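Local coordinates for probable transcriptional regulator, TetR family protein (Rhodococcus sp., PDB 3BJB) that probably binds DNA through a helix-turn-helix motif and regulates transcription as a TetR-type regulator, at residues F70-G82 with D134-M146. Numbering follows the deposited sequence.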
ATOM      1  N   PHE B  70       4.849 -15.321   3.501  1.00 53.23           N
ATOM      2  CA  PHE B  70       3.565 -14.653   3.277  1.00 52.51           C
ATOM      3  C   PHE B  70       3.275 -14.138   1.860  1.00 52.03           C
ATOM      4  O   PHE B  70       2.124 -13.940   1.487  1.00 51.48           O
ATOM      5  CB  PHE B  70       3.319 -13.618   4.345  1.00 53.27           C
ATOM      6  CG  PHE B  70       3.037 -14.221   5.635  1.00 53.01           C
ATOM      7  CD1 PHE B  70       1.821 -14.831   5.863  1.00 52.09           C
ATOM      8  CD2 PHE B  70       4.008 -14.229   6.638  1.00 54.02           C
ATOM      9  CE1 PHE B  70       1.553 -15.439   7.099  1.00 52.93           C
ATOM     10  CE2 PHE B  70       3.745 -14.825   7.872  1.00 53.33           C
ATOM     11  CZ  PHE B  70       2.523 -15.437   8.092  1.00 53.23           C
ATOM     12  N   VAL B  71       4.314 -13.975   1.063  1.00 53.13           N
ATOM     13  CA  VAL B  71       4.150 -13.715  -0.353  1.00 54.08           C
ATOM     14  C   VAL B  71       3.655 -14.976  -1.043  1.00 54.49           C
ATOM     15  O   VAL B  71       2.727 -14.923  -1.843  1.00 54.10           O
ATOM     16  CB  VAL B  71       5.458 -13.232  -0.976  1.00 54.62           C
ATOM     17  CG1 VAL B  71       5.417 -13.387  -2.507  1.00 55.83           C
ATOM     18  CG2 VAL B  71       5.719 -11.783  -0.573  1.00 54.38           C
ATOM     19  N   ALA B  72       4.253 -16.116  -0.713  1.00 54.98           N
ATOM     20  CA  ALA B  72       3.775 -17.408  -1.205  1.00 54.90           C
ATOM     21  C   ALA B  72       2.357 -17.702  -0.703  1.00 56.67           C
ATOM     22  O   ALA B  72       1.593 -18.344  -1.411  1.00 57.63           O
ATOM     23  CB  ALA B  72       4.726 -18.536  -0.801  1.00 53.03           C
ATOM     24  N   VAL B  73       2.010 -17.265   0.515  1.00 58.16           N
ATOM     25  CA  VAL B  73       0.643 -17.474   1.030  1.00 59.61           C
ATOM     26  C   VAL B  73      -0.320 -16.676   0.171  1.00 61.78           C
ATOM     27  O   VAL B  73      -1.318 -17.213  -0.271  1.00 62.91           O
ATOM     28  CB  VAL B  73       0.462 -17.121   2.536  1.00 58.33           C
ATOM     29  CG1 VAL B  73      -0.994 -16.876   2.867  1.00 58.07           C
ATOM     30  CG2 VAL B  73       0.989 -18.226   3.429  1.00 57.69           C
HETATM   31  N   MSE B  74      -0.003 -15.406  -0.072  1.00 64.72           N
HETATM   32  CA  MSE B  74      -0.757 -14.539  -0.977  1.00 67.18           C
HETATM   33  C   MSE B  74      -0.985 -15.143  -2.398  1.00 67.04           C
HETATM   34  O   MSE B  74      -2.102 -15.159  -2.903  1.00 66.40           O
HETATM   35  CB  MSE B  74      -0.043 -13.201  -1.062  1.00 70.97           C
HETATM   36  CG  MSE B  74      -0.581 -12.267  -2.112  1.00 76.73           C
HETATM   37 SE   MSE B  74      -1.896 -11.009  -1.422  1.00 84.27          SE
HETATM   38  CE  MSE B  74      -3.387 -12.231  -1.096  1.00 81.94           C
ATOM     39  N   VAL B  75       0.079 -15.643  -3.022  1.00 66.12           N
ATOM     40  CA  VAL B  75       0.018 -16.281  -4.341  1.00 65.08           C
ATOM     41  C   VAL B  75      -0.935 -17.478  -4.346  1.00 65.95           C
ATOM     42  O   VAL B  75      -1.771 -17.619  -5.269  1.00 66.39           O
ATOM     43  CB  VAL B  75       1.442 -16.686  -4.822  1.00 64.07           C
ATOM     44  CG1 VAL B  75       1.408 -17.733  -5.923  1.00 62.97           C
ATOM     45  CG2 VAL B  75       2.215 -15.457  -5.257  1.00 62.96           C
ATOM     46  N   ASP B  76      -0.819 -18.330  -3.321  1.00 65.12           N
ATOM     47  CA  ASP B  76      -1.767 -19.435  -3.112  1.00 64.56           C
ATOM     48  C   ASP B  76      -3.213 -18.937  -2.952  1.00 64.17           C
ATOM     49  O   ASP B  76      -4.153 -19.568  -3.438  1.00 64.38           O
ATOM     50  CB  ASP B  76      -1.361 -20.269  -1.888  1.00 64.90           C
ATOM     51  CG  ASP B  76      -2.389 -21.356  -1.531  1.00 64.99           C
ATOM     52  OD1 ASP B  76      -2.546 -22.347  -2.300  1.00 64.16           O
ATOM     53  OD2 ASP B  76      -3.026 -21.209  -0.460  1.00 64.59           O
ATOM     54  N   GLN B  77      -3.380 -17.794  -2.300  1.00 63.25           N
ATOM     55  CA  GLN B  77      -4.712 -17.270  -1.991  1.00 63.83           C
ATOM     56  C   GLN B  77      -5.342 -16.535  -3.154  1.00 64.31           C
ATOM     57  O   GLN B  77      -6.560 -16.450  -3.265  1.00 63.74           O
ATOM     58  CB  GLN B  77      -4.649 -16.370  -0.761  1.00 63.76           C
ATOM     59  CG  GLN B  77      -4.463 -17.176   0.499  1.00 63.29           C
ATOM     60  CD  GLN B  77      -5.776 -17.654   1.017  1.00 63.31           C
ATOM     61  OE1 GLN B  77      -6.695 -16.840   1.232  1.00 62.80           O
ATOM     62  NE2 GLN B  77      -5.898 -18.971   1.221  1.00 62.53           N
ATOM     63  N   ILE B  78      -4.492 -15.989  -4.005  1.00 65.78           N
ATOM     64  CA  ILE B  78      -4.916 -15.405  -5.239  1.00 68.14           C
ATOM     65  C   ILE B  78      -5.263 -16.536  -6.201  1.00 69.19           C
ATOM     66  O   ILE B  78      -6.249 -16.441  -6.928  1.00 69.36           O
ATOM     67  CB  ILE B  78      -3.836 -14.467  -5.824  1.00 68.72           C
ATOM     68  CG1 ILE B  78      -3.889 -13.116  -5.105  1.00 69.05           C
ATOM     69  CG2 ILE B  78      -4.024 -14.298  -7.354  1.00 69.50           C
ATOM     70  CD1 ILE B  78      -2.636 -12.243  -5.344  1.00 69.60           C
ATOM     71  N   ASP B  79      -4.479 -17.611  -6.185  1.00 70.89           N
ATOM     72  CA  ASP B  79      -4.765 -18.761  -7.045  1.00 72.44           C
ATOM     73  C   ASP B  79      -6.102 -19.371  -6.658  1.00 73.86           C
ATOM     74  O   ASP B  79      -6.863 -19.787  -7.527  1.00 73.01           O
ATOM     75  CB  ASP B  79      -3.671 -19.837  -6.956  1.00 72.52           C
ATOM     76  CG  ASP B  79      -2.359 -19.436  -7.659  1.00 72.83           C
ATOM     77  OD1 ASP B  79      -2.343 -18.469  -8.468  1.00 72.22           O
ATOM     78  OD2 ASP B  79      -1.332 -20.118  -7.396  1.00 72.46           O
ATOM     79  N   ARG B  80      -6.381 -19.393  -5.352  1.00 75.85           N
ATOM     80  CA  ARG B  80      -7.560 -20.068  -4.807  1.00 78.10           C
ATOM     81  C   ARG B  80      -8.843 -19.323  -5.118  1.00 79.29           C
ATOM     82  O   ARG B  80      -9.892 -19.939  -5.277  1.00 78.75           O
ATOM     83  CB  ARG B  80      -7.447 -20.203  -3.294  1.00 79.00           C
ATOM     84  CG  ARG B  80      -7.868 -21.553  -2.724  1.00 80.68           C
ATOM     85  CD  ARG B  80      -6.628 -22.334  -2.221  1.00 81.91           C
ATOM     86  NE  ARG B  80      -6.949 -23.360  -1.218  1.00 83.10           N
ATOM     87  CZ  ARG B  80      -6.954 -23.175   0.106  1.00 83.46           C
ATOM     88  NH1 ARG B  80      -6.651 -21.994   0.639  1.00 83.38           N
ATOM     89  NH2 ARG B  80      -7.265 -24.191   0.908  1.00 84.02           N
HETATM   90  N   MSE B  81      -8.765 -17.999  -5.187  1.00 81.66           N
HETATM   91  CA  MSE B  81      -9.958 -17.183  -5.371  1.00 84.52           C
HETATM   92  C   MSE B  81     -10.282 -17.059  -6.851  1.00 83.84           C
HETATM   93  O   MSE B  81     -11.443 -16.849  -7.225  1.00 83.45           O
HETATM   94  CB  MSE B  81      -9.824 -15.813  -4.674  1.00 88.93           C
HETATM   95  CG  MSE B  81      -9.063 -14.705  -5.439  1.00 93.32           C
HETATM   96 SE   MSE B  81     -10.196 -13.708  -6.740  1.00 99.49          SE
HETATM   97  CE  MSE B  81     -11.740 -13.388  -5.571  1.00 97.50           C
ATOM     98  N   GLY B  82      -9.246 -17.201  -7.681  1.00 83.13           N
ATOM     99  CA  GLY B  82      -9.405 -17.302  -9.124  1.00 82.69           C
ATOM    100  C   GLY B  82     -10.202 -18.539  -9.494  1.00 83.17           C
ATOM    101  O   GLY B  82     -11.109 -18.472 -10.331  1.00 83.70           O
ATOM    102  N   ASP B 134       8.914 -14.373  -5.834  1.00 76.74           N
ATOM    103  CA  ASP B 134       7.497 -14.692  -5.863  1.00 75.49           C
ATOM    104  C   ASP B 134       6.704 -13.385  -5.844  1.00 75.16           C
ATOM    105  O   ASP B 134       5.484 -13.386  -6.046  1.00 75.12           O
ATOM    106  CB  ASP B 134       7.098 -15.510  -4.620  1.00 76.10           C
ATOM    107  CG  ASP B 134       7.053 -17.019  -4.861  1.00 76.21           C
ATOM    108  OD1 ASP B 134       7.123 -17.461  -6.033  1.00 77.18           O
ATOM    109  OD2 ASP B 134       6.925 -17.769  -3.857  1.00 75.14           O
ATOM    110  N   ALA B 135       7.386 -12.271  -5.572  1.00 73.28           N
ATOM    111  CA  ALA B 135       6.702 -10.989  -5.404  1.00 71.24           C
ATOM    112  C   ALA B 135       6.054 -10.587  -6.715  1.00 69.99           C
ATOM    113  O   ALA B 135       4.910 -10.153  -6.717  1.00 69.07           O
ATOM    114  CB  ALA B 135       7.667  -9.909  -4.913  1.00 71.39           C
ATOM    115  N   GLY B 136       6.788 -10.752  -7.824  1.00 68.94           N
ATOM    116  CA  GLY B 136       6.226 -10.584  -9.172  1.00 67.70           C
ATOM    117  C   GLY B 136       4.988 -11.429  -9.448  1.00 66.37           C
ATOM    118  O   GLY B 136       3.942 -10.892  -9.808  1.00 65.57           O
ATOM    119  N   LYS B 137       5.116 -12.747  -9.270  1.00 65.91           N
ATOM    120  CA  LYS B 137       4.012 -13.704  -9.416  1.00 65.47           C
ATOM    121  C   LYS B 137       2.625 -13.212  -9.011  1.00 65.16           C
ATOM    122  O   LYS B 137       1.655 -13.576  -9.652  1.00 66.06           O
ATOM    123  CB  LYS B 137       4.282 -14.972  -8.618  1.00 66.14           C
ATOM    124  CG  LYS B 137       5.161 -15.981  -9.292  1.00 67.01           C
ATOM    125  CD  LYS B 137       4.840 -17.394  -8.786  1.00 67.97           C
ATOM    126  CE  LYS B 137       5.916 -18.393  -9.196  1.00 67.85           C
ATOM    127  NZ  LYS B 137       5.996 -18.508 -10.673  1.00 67.87           N
ATOM    128  N   VAL B 138       2.510 -12.418  -7.951  1.00 64.38           N
ATOM    129  CA  VAL B 138       1.183 -12.025  -7.488  1.00 64.43           C
ATOM    130  C   VAL B 138       0.519 -11.036  -8.440  1.00 64.33           C
ATOM    131  O   VAL B 138      -0.671 -11.152  -8.723  1.00 64.72           O
ATOM    132  CB  VAL B 138       1.130 -11.500  -6.011  1.00 65.05           C
ATOM    133  CG1 VAL B 138       2.107 -12.263  -5.107  1.00 63.40           C
ATOM    134  CG2 VAL B 138       1.305  -9.946  -5.927  1.00 64.73           C
ATOM    135  N   ASP B 139       1.292 -10.081  -8.939  1.00 64.01           N
ATOM    136  CA  ASP B 139       0.812  -9.159  -9.960  1.00 64.10           C
ATOM    137  C   ASP B 139       0.321  -9.951 -11.167  1.00 62.42           C
ATOM    138  O   ASP B 139      -0.746  -9.668 -11.691  1.00 60.04           O
ATOM    139  CB  ASP B 139       1.926  -8.217 -10.417  1.00 66.03           C
ATOM    140  CG  ASP B 139       2.793  -7.741  -9.273  1.00 67.79           C
ATOM    141  OD1 ASP B 139       2.280  -7.647  -8.109  1.00 69.31           O
ATOM    142  OD2 ASP B 139       3.999  -7.490  -9.546  1.00 67.44           O
ATOM    143  N   ARG B 140       1.113 -10.942 -11.568  1.00 61.28           N
ATOM    144  CA  ARG B 140       0.829 -11.782 -12.721  1.00 62.24           C
ATOM    145  C   ARG B 140      -0.431 -12.619 -12.513  1.00 62.05           C
ATOM    146  O   ARG B 140      -1.316 -12.662 -13.387  1.00 60.56           O
ATOM    147  CB  ARG B 140       2.021 -12.695 -13.039  1.00 61.91           C
ATOM    148  CG  ARG B 140       3.230 -12.011 -13.682  1.00 62.50           C
ATOM    149  CD  ARG B 140       4.238 -13.066 -14.273  1.00 63.32           C
ATOM    150  NE  ARG B 140       4.812 -13.898 -13.206  1.00 64.14           N
ATOM    151  CZ  ARG B 140       5.391 -15.086 -13.355  1.00 63.98           C
ATOM    152  NH1 ARG B 140       5.534 -15.650 -14.561  1.00 65.77           N
ATOM    153  NH2 ARG B 140       5.854 -15.711 -12.280  1.00 63.22           N
ATOM    154  N   ALA B 141      -0.524 -13.262 -11.348  1.00 62.32           N
ATOM    155  CA  ALA B 141      -1.632 -14.173 -11.079  1.00 62.20           C
ATOM    156  C   ALA B 141      -2.885 -13.358 -11.062  1.00 62.03           C
ATOM    157  O   ALA B 141      -3.911 -13.779 -11.562  1.00 62.01           O
ATOM    158  CB  ALA B 141      -1.454 -14.896  -9.762  1.00 61.97           C
ATOM    159  N   PHE B 142      -2.765 -12.156 -10.530  1.00 63.02           N
ATOM    160  CA  PHE B 142      -3.900 -11.292 -10.383  1.00 64.18           C
ATOM    161  C   PHE B 142      -4.374 -10.827 -11.732  1.00 63.10           C
ATOM    162  O   PHE B 142      -5.442 -11.209 -12.202  1.00 64.10           O
ATOM    163  CB  PHE B 142      -3.549 -10.121  -9.484  1.00 68.04           C
ATOM    164  CG  PHE B 142      -4.675  -9.703  -8.641  1.00 69.71           C
ATOM    165  CD1 PHE B 142      -4.872  -8.370  -8.333  1.00 71.07           C
ATOM    166  CD2 PHE B 142      -5.591 -10.648  -8.195  1.00 71.08           C
ATOM    167  CE1 PHE B 142      -5.982  -7.966  -7.553  1.00 73.24           C
ATOM    168  CE2 PHE B 142      -6.721 -10.280  -7.417  1.00 72.42           C
ATOM    169  CZ  PHE B 142      -6.916  -8.935  -7.081  1.00 72.42           C
ATOM    170  N   ARG B 143      -3.545 -10.027 -12.366  1.00 60.94           N
ATOM    171  CA  ARG B 143      -3.709  -9.652 -13.729  1.00 59.88           C
ATOM    172  C   ARG B 143      -4.390 -10.730 -14.621  1.00 60.56           C
ATOM    173  O   ARG B 143      -5.240 -10.380 -15.452  1.00 60.83           O
ATOM    174  CB  ARG B 143      -2.335  -9.282 -14.258  1.00 60.03           C
ATOM    175  CG  ARG B 143      -2.286  -8.462 -15.517  1.00 59.82           C
ATOM    176  CD  ARG B 143      -0.910  -8.607 -16.103  1.00 60.16           C
ATOM    177  NE  ARG B 143      -0.673 -10.021 -16.397  1.00 61.32           N
ATOM    178  CZ  ARG B 143       0.524 -10.561 -16.623  1.00 62.12           C
ATOM    179  NH1 ARG B 143       1.632  -9.809 -16.578  1.00 61.79           N
ATOM    180  NH2 ARG B 143       0.615 -11.867 -16.876  1.00 62.59           N
ATOM    181  N   GLN B 144      -4.024 -12.014 -14.476  1.00 59.43           N
ATOM    182  CA  GLN B 144      -4.665 -13.085 -15.276  1.00 58.03           C
ATOM    183  C   GLN B 144      -6.083 -13.477 -14.854  1.00 57.34           C
ATOM    184  O   GLN B 144      -6.814 -14.071 -15.638  1.00 57.00           O
ATOM    185  CB  GLN B 144      -3.820 -14.361 -15.329  1.00 58.37           C
ATOM    186  CG  GLN B 144      -2.836 -14.397 -16.454  1.00 59.63           C
ATOM    187  CD  GLN B 144      -3.488 -14.480 -17.828  1.00 60.61           C
ATOM    188  OE1 GLN B 144      -2.816 -14.288 -18.836  1.00 61.48           O
ATOM    189  NE2 GLN B 144      -4.788 -14.778 -17.878  1.00 60.90           N
ATOM    190  N   ILE B 145      -6.458 -13.207 -13.611  1.00 57.35           N
ATOM    191  CA  ILE B 145      -7.811 -13.511 -13.179  1.00 58.03           C
ATOM    192  C   ILE B 145      -8.771 -12.505 -13.771  1.00 59.41           C
ATOM    193  O   ILE B 145      -9.905 -12.850 -14.127  1.00 59.92           O
ATOM    194  CB  ILE B 145      -7.942 -13.517 -11.661  1.00 58.09           C
ATOM    195  CG1 ILE B 145      -7.154 -14.693 -11.082  1.00 57.44           C
ATOM    196  CG2 ILE B 145      -9.444 -13.571 -11.229  1.00 57.01           C
ATOM    197  CD1 ILE B 145      -7.108 -14.691  -9.577  1.00 57.31           C
HETATM  198  N   MSE B 146      -8.285 -11.273 -13.884  1.00 61.42           N
HETATM  199  CA  MSE B 146      -9.057 -10.135 -14.347  1.00 64.80           C
HETATM  200  C   MSE B 146      -9.160 -10.186 -15.856  1.00 59.93           C
HETATM  201  O   MSE B 146     -10.240 -10.004 -16.430  1.00 58.00           O
HETATM  202  CB  MSE B 146      -8.386  -8.833 -13.919  1.00 66.54           C
HETATM  203  CG  MSE B 146      -8.131  -8.709 -12.418  1.00 71.07           C
HETATM  204 SE   MSE B 146      -7.190  -7.008 -12.004  0.90 77.18          SE
HETATM  205  CE  MSE B 146      -8.742  -5.937 -11.583  1.00 74.88           C
TER
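Ile78 enters a hole on the facing helix made by Val138, Ala141, Phe142 and Ile145, and Val138 answers by settling among Val71, Met74, Val75 and Ile78, a knobs-into-holes exchange between nearly parallel helices; the axes of segments 70-82 and 134-146 approach to 9.1 Å and run 18° apart. The two branches of Ile78 divide the work: CG2, anti to the backbone N, rests 3.6 Å from CB of Ala141 and meets the Phe142 ring obliquely, whereas CD1 reaches CB of Val138 at 3.9 Å, the two side chains lying roughly at right angles. Trimming Ile78 to an alanine is likely to open a gap between Val138, Ala141 and Ile145 and to take a packing partner from the Phe142 ring. Further along, the end of Ile145 lies over the backbone, its CD1 3.5 Å from CA of Gly82. At the N-terminal end, CG1 of Val71 packs against CB of Asp134, 3.4 Å away. No hydrogen bond joins the segments.

The solvent-facing edge is looser and more polar. Exposed Asp79 brings OD1 within 3.9 Å of Ala141 CB, and Lys137, also exposed, lends only its CB to Val75 before its chain leads away.

The contact joins helix 66-86, which follows the predicted DNA-binding motif, to helix 134-150 of the C-terminal domain; Met74 also touches helix 114-126, and Phe142 packs on Val167 and Trp170 of helix 157-179.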